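PDB 3DNH: uncharacterized protein Atu2129 from Agrobacterium tumefaciens, which is of unknown function but has a CREG-like beta-barrel fold related to pyridoxamine 5'-phosphate oxidases and may bind a flavin such as FMN. Local coordinates for residues Arg202-Leu206 with Ala207-Thr211. Numbering follows the deposited sequence.
Sequences RLAVL and AGAKT
Ala204 and Ala209 meet methyl to methyl, CB to CB 4.2 Å apart, where helix 199-206 ends and the chain doubles back. The methyl of Ala209 also lies 3.3 Å from Ala204 O, the carbonyl that accepts a fairly straight bond from Ala209 N (2.9 Å), so one residue of the loop meets Ala204 through both its amide and its side chain. Ala207 CB packs against the same oxygen, Ala204 O, at 3.2 Å, while its own nitrogen keeps the helical bond to Leu203 O. One residue on, Gly208 N turns to Val205 O at 2.9 Å, but the donor stands well above the carbonyl plane, 63° out of it. The positive phi of Gly208 (103°), with the bonds from Ala209 N to Ala204 O and from Gly208 N to Val205 O reaching back into the last turn, identifies a Schellman motif.

On the other flank, Val205 lies alongside the returning chain. Its CG1, beside the backbone N and anti to the carbonyl carbon, rests 3.9 Å from Thr211 N, and its CA points a nearly straight C-H...O contact at Ala209 O (angle at H 169°). Beyond the turn, Thr211 OG1 bonds to Ser201 OG, tying the loop back to the same helix. Ala204 and Ala209 touch Trp214, and Ala207 and Ala209 touch Ala233 of strand 232-236.

Chemically, the carbonyls of Leu203, Ala204 and Val205 each accept an amide, from Ala207, Ala209 and Gly208 respectively. Three backbone bonds thus satisfy these oxygens of the last turn, while the methyls of Ala207 and Ala209 sit close to Ala204 O, in the loop that precedes strand 215-220.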
loop_
_atom_site.group_PDB
_atom_site.type_symbol
_atom_site.label_atom_id
_atom_site.label_comp_id
_atom_site.label_asym_id
_atom_site.label_seq_id
_atom_site.Cartn_x
_atom_site.Cartn_y
_atom_site.Cartn_z
ATOM N N ARG A 202 -27.684 3.966 4.615
ATOM C CA ARG A 202 -28.007 4.261 6.028
ATOM C C ARG A 202 -27.133 3.479 7.017
ATOM O O ARG A 202 -26.695 4.027 8.044
ATOM C CB ARG A 202 -29.491 4.045 6.344
ATOM C CG ARG A 202 -30.365 5.182 5.833
ATOM C CD ARG A 202 -31.871 4.854 5.776
ATOM N NE ARG A 202 -32.382 4.291 7.030
ATOM C CZ ARG A 202 -33.614 4.489 7.522
ATOM N NH1 ARG A 202 -33.962 3.906 8.671
ATOM N NH2 ARG A 202 -34.492 5.278 6.890
ATOM N N LEU A 203 -26.911 2.209 6.726
ATOM C CA LEU A 203 -26.056 1.337 7.568
ATOM C C LEU A 203 -24.601 1.764 7.493
ATOM O O LEU A 203 -23.910 1.767 8.518
ATOM C CB LEU A 203 -26.169 -0.147 7.161
ATOM C CG LEU A 203 -27.566 -0.770 7.200
ATOM C CD1 LEU A 203 -27.533 -2.166 6.589
ATOM C CD2 LEU A 203 -28.086 -0.831 8.661
ATOM N N ALA A 204 -24.145 2.140 6.291
ATOM C CA ALA A 204 -22.772 2.594 6.131
ATOM C C ALA A 204 -22.527 3.900 6.907
ATOM O O ALA A 204 -21.478 4.065 7.544
ATOM C CB ALA A 204 -22.430 2.742 4.691
ATOM N N VAL A 205 -23.503 4.808 6.879
ATOM C CA VAL A 205 -23.392 6.051 7.655
ATOM C C VAL A 205 -23.346 5.764 9.165
ATOM O O VAL A 205 -22.505 6.319 9.841
ATOM C CB VAL A 205 -24.420 7.157 7.230
ATOM C CG1 VAL A 205 -24.387 7.393 5.712
ATOM C CG2 VAL A 205 -25.808 6.813 7.667
ATOM N N LEU A 206 -24.208 4.863 9.667
ATOM C CA LEU A 206 -24.115 4.335 11.059
ATOM C C LEU A 206 -22.733 3.782 11.400
ATOM O O LEU A 206 -22.265 3.891 12.533
ATOM C CB LEU A 206 -25.120 3.199 11.301
ATOM C CG LEU A 206 -26.527 3.316 11.901
ATOM C CD1 LEU A 206 -27.577 3.208 10.875
ATOM C CD2 LEU A 206 -26.697 2.156 12.900
ATOM N N ALA A 207 -22.112 3.134 10.416
ATOM C CA ALA A 207 -20.780 2.575 10.549
ATOM C C ALA A 207 -19.657 3.632 10.603
ATOM O O ALA A 207 -18.497 3.288 10.887
ATOM C CB ALA A 207 -20.550 1.616 9.410
ATOM N N GLY A 208 -20.003 4.886 10.304
ATOM C CA GLY A 208 -19.084 6.018 10.290
ATOM C C GLY A 208 -18.660 6.455 8.895
ATOM O O GLY A 208 -17.770 7.274 8.764
ATOM N N ALA A 209 -19.271 5.898 7.852
ATOM C CA ALA A 209 -18.879 6.201 6.465
ATOM C C ALA A 209 -19.681 7.349 5.812
ATOM O O ALA A 209 -20.595 7.908 6.412
ATOM C CB ALA A 209 -18.965 4.951 5.597
ATOM N N LYS A 210 -19.308 7.704 4.584
ATOM C CA LYS A 210 -19.995 8.769 3.851
ATOM C C LYS A 210 -21.059 8.202 2.922
ATOM O O LYS A 210 -20.847 7.176 2.286
ATOM C CB LYS A 210 -19.001 9.607 3.039
ATOM C CG LYS A 210 -18.557 10.932 3.693
ATOM C CD LYS A 210 -17.191 10.859 4.376
ATOM C CE LYS A 210 -16.006 10.839 3.373
ATOM N NZ LYS A 210 -15.833 9.501 2.668
ATOM N N THR A 211 -22.192 8.900 2.827
ATOM C CA THR A 211 -23.281 8.516 1.920
ATOM C C THR A 211 -22.763 8.218 0.500
ATOM O O THR A 211 -21.665 8.651 0.097
ATOM C CB THR A 211 -24.440 9.553 1.920
ATOM O OG1 THR A 211 -25.577 9.018 1.216
ATOM C CG2 THR A 211 -23.994 10.893 1.310
#